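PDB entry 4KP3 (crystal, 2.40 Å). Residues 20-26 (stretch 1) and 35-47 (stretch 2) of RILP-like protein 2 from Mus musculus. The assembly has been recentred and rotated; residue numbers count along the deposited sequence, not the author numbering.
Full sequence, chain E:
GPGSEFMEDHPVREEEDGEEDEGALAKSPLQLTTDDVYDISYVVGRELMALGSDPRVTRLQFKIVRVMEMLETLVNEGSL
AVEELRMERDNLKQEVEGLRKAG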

# COMPACT_ATOMS: atom_id res chain seq x y z
N GLU E 20 16.05 -0.56 2.09
CA GLU E 20 16.26 -1.77 1.30
C GLU E 20 15.61 -1.62 -0.07
O GLU E 20 15.90 -2.38 -0.99
CB GLU E 20 15.69 -3.00 2.01
CG GLU E 20 16.30 -3.29 3.37
CD GLU E 20 15.70 -2.44 4.48
OE1 GLU E 20 14.82 -1.60 4.18
OE2 GLU E 20 16.11 -2.61 5.64
N ASP E 21 14.72 -0.64 -0.19
CA ASP E 21 13.98 -0.41 -1.43
C ASP E 21 14.22 1.00 -1.95
O ASP E 21 13.56 1.44 -2.89
CB ASP E 21 12.49 -0.64 -1.21
CG ASP E 21 11.89 0.35 -0.23
OD1 ASP E 21 12.63 0.93 0.59
OD2 ASP E 21 10.66 0.55 -0.28
N GLU E 22 15.16 1.70 -1.31
CA GLU E 22 15.52 3.06 -1.67
C GLU E 22 15.81 3.16 -3.16
O GLU E 22 15.29 4.04 -3.85
CB GLU E 22 16.74 3.51 -0.86
CG GLU E 22 16.93 5.01 -0.76
CD GLU E 22 17.92 5.40 0.32
OE1 GLU E 22 18.99 4.77 0.41
OE2 GLU E 22 17.61 6.33 1.10
N GLY E 23 16.62 2.24 -3.66
CA GLY E 23 16.97 2.19 -5.07
C GLY E 23 15.81 1.74 -5.94
O GLY E 23 15.69 2.17 -7.09
N ALA E 24 14.95 0.88 -5.40
CA ALA E 24 13.79 0.43 -6.15
C ALA E 24 12.77 1.57 -6.33
O ALA E 24 12.42 1.92 -7.45
CB ALA E 24 13.14 -0.77 -5.48
N LEU E 25 12.33 2.15 -5.22
CA LEU E 25 11.35 3.23 -5.25
C LEU E 25 11.83 4.44 -6.06
O LEU E 25 11.02 5.17 -6.62
CB LEU E 25 11.01 3.68 -3.82
CG LEU E 25 10.32 2.69 -2.88
CD1 LEU E 25 10.10 3.33 -1.53
CD2 LEU E 25 8.99 2.23 -3.46
N ALA E 26 13.14 4.64 -6.11
CA ALA E 26 13.71 5.80 -6.79
C ALA E 26 13.87 5.57 -8.29
O ALA E 26 14.15 6.50 -9.05
CB ALA E 26 15.05 6.17 -6.17
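Stretch 2 (35-47) DDVYDISYVVGRE

The most unusual feature of this contact is the close approach of a carboxylate oxygen to a methyl group: Asp21 OD2 lies 3.1 Å from Val43 CG2, and Val43 has an off-rotamer chi1 of -11°. Asp21 is poorly ordered, so the short distance should be read with caution. At one end of the contact, the guanidinium of Arg46 meets the carboxylate of Glu20 in a two-pronged salt bridge, with Glu20 OE1 near the guanidinium plane. Arg46 NH2 donates to Glu20 OE1 at 2.7 Å, while the second bond, from Arg46 NH1 to Glu20 OE2 at 3.1 Å, is weak; Glu20 itself is also poorly ordered. Stretch 2 is helical throughout, part of a longer helix, and packs against a short helical segment that follows Asp21. The two stretches run in roughly opposite directions: Asp21 lies beside Ile40, with CA atoms 5.4 Å apart, and Ala24 beside Asp36, with CA atoms 5.3 Å apart. Ala24 points toward stretch 2, its CB 3.8 Å from Asp36 O and 3.7 Å from Ile40 CG1. The CA-to-CB bond of Ile40 points sideways to stretch 1, but the end of its side chain comes nearer, and Ile40 CD1 meets Leu25 CD2 at 3.9 Å. Asp21 occupies the N-cap position without a side-chain capping bond; Asp21 CB lies 4.1 Å from Ile40 CA. Glu20 CB lies 4.2 Å from Val43 CG1.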

# COMPACT_ATOMS: atom_id res chain seq x y z
N ASP E 35 12.69 -8.24 -9.63
CA ASP E 35 13.44 -8.21 -8.38
C ASP E 35 13.16 -6.94 -7.58
O ASP E 35 12.99 -6.99 -6.36
CB ASP E 35 14.94 -8.34 -8.63
CG ASP E 35 15.36 -9.76 -8.94
OD1 ASP E 35 14.65 -10.70 -8.52
OD2 ASP E 35 16.41 -9.94 -9.61
N ASP E 36 13.11 -5.80 -8.27
CA ASP E 36 12.81 -4.52 -7.63
C ASP E 36 11.42 -4.54 -6.99
O ASP E 36 11.22 -4.00 -5.90
CB ASP E 36 12.89 -3.37 -8.63
CG ASP E 36 14.31 -3.12 -9.11
OD1 ASP E 36 15.26 -3.44 -8.36
OD2 ASP E 36 14.46 -2.59 -10.23
N VAL E 37 10.47 -5.16 -7.67
CA VAL E 37 9.11 -5.28 -7.16
C VAL E 37 9.11 -6.13 -5.89
O VAL E 37 8.49 -5.76 -4.89
CB VAL E 37 8.17 -5.89 -8.22
CG1 VAL E 37 6.78 -6.13 -7.65
CG2 VAL E 37 8.10 -4.99 -9.44
N TYR E 38 9.82 -7.25 -5.93
CA TYR E 38 9.97 -8.12 -4.77
C TYR E 38 10.59 -7.39 -3.57
O TYR E 38 10.18 -7.59 -2.43
CB TYR E 38 10.83 -9.34 -5.13
CG TYR E 38 10.29 -10.16 -6.28
CD1 TYR E 38 8.93 -10.16 -6.56
CD2 TYR E 38 11.13 -10.91 -7.08
CE1 TYR E 38 8.42 -10.90 -7.61
CE2 TYR E 38 10.63 -11.66 -8.13
CZ TYR E 38 9.28 -11.64 -8.39
OH TYR E 38 8.77 -12.38 -9.44
N ASP E 39 11.57 -6.53 -3.85
CA ASP E 39 12.20 -5.74 -2.80
C ASP E 39 11.21 -4.78 -2.14
O ASP E 39 11.10 -4.74 -0.92
CB ASP E 39 13.40 -4.95 -3.36
CG ASP E 39 14.59 -5.84 -3.67
OD1 ASP E 39 14.61 -7.00 -3.21
OD2 ASP E 39 15.50 -5.37 -4.39
N ILE E 40 10.48 -4.03 -2.97
CA ILE E 40 9.45 -3.12 -2.50
C ILE E 40 8.42 -3.86 -1.65
O ILE E 40 7.97 -3.36 -0.62
CB ILE E 40 8.73 -2.43 -3.68
CG1 ILE E 40 9.70 -1.55 -4.46
CG2 ILE E 40 7.54 -1.59 -3.20
CD1 ILE E 40 9.11 -0.97 -5.74
N SER E 41 8.06 -5.06 -2.10
CA SER E 41 7.07 -5.87 -1.41
C SER E 41 7.49 -6.21 0.02
O SER E 41 6.67 -6.18 0.94
CB SER E 41 6.82 -7.17 -2.18
OG SER E 41 6.43 -6.91 -3.51
N TYR E 42 8.77 -6.53 0.20
CA TYR E 42 9.25 -6.88 1.53
C TYR E 42 9.16 -5.72 2.51
O TYR E 42 8.66 -5.89 3.62
CB TYR E 42 10.69 -7.42 1.49
CG TYR E 42 11.25 -7.63 2.88
CD1 TYR E 42 10.68 -8.56 3.74
CD2 TYR E 42 12.33 -6.89 3.33
CE1 TYR E 42 11.18 -8.75 5.02
CE2 TYR E 42 12.84 -7.07 4.61
CZ TYR E 42 12.26 -8.01 5.45
OH TYR E 42 12.76 -8.19 6.71
N VAL E 43 9.62 -4.54 2.10
CA VAL E 43 9.63 -3.42 3.03
C VAL E 43 8.23 -2.86 3.29
O VAL E 43 7.95 -2.39 4.39
CB VAL E 43 10.64 -2.32 2.63
CG1 VAL E 43 11.55 -2.80 1.51
CG2 VAL E 43 9.93 -1.04 2.24
N VAL E 44 7.35 -2.94 2.29
CA VAL E 44 5.96 -2.57 2.50
C VAL E 44 5.32 -3.57 3.47
O VAL E 44 4.55 -3.19 4.35
CB VAL E 44 5.17 -2.48 1.17
CG1 VAL E 44 3.68 -2.54 1.41
CG2 VAL E 44 5.54 -1.21 0.41
N GLY E 45 5.67 -4.84 3.30
CA GLY E 45 5.23 -5.89 4.21
C GLY E 45 5.62 -5.63 5.66
O GLY E 45 4.80 -5.80 6.56
N ARG E 46 6.86 -5.22 5.88
CA ARG E 46 7.34 -4.90 7.22
C ARG E 46 6.54 -3.78 7.85
O ARG E 46 6.15 -3.84 9.02
CB ARG E 46 8.82 -4.50 7.20
CG ARG E 46 9.80 -5.62 6.94
CD ARG E 46 11.21 -5.19 7.33
NE ARG E 46 11.54 -3.85 6.85
CZ ARG E 46 12.72 -3.50 6.35
NH1 ARG E 46 13.70 -4.39 6.25
NH2 ARG E 46 12.92 -2.25 5.94
N GLU E 47 6.32 -2.73 7.07
CA GLU E 47 5.62 -1.56 7.58
C GLU E 47 4.16 -1.88 7.89
O GLU E 47 3.61 -1.41 8.89
CB GLU E 47 5.77 -0.39 6.63
CG GLU E 47 7.22 0.04 6.51
CD GLU E 47 7.42 1.26 5.65
OE1 GLU E 47 6.45 2.01 5.44
OE2 GLU E 47 8.56 1.47 5.18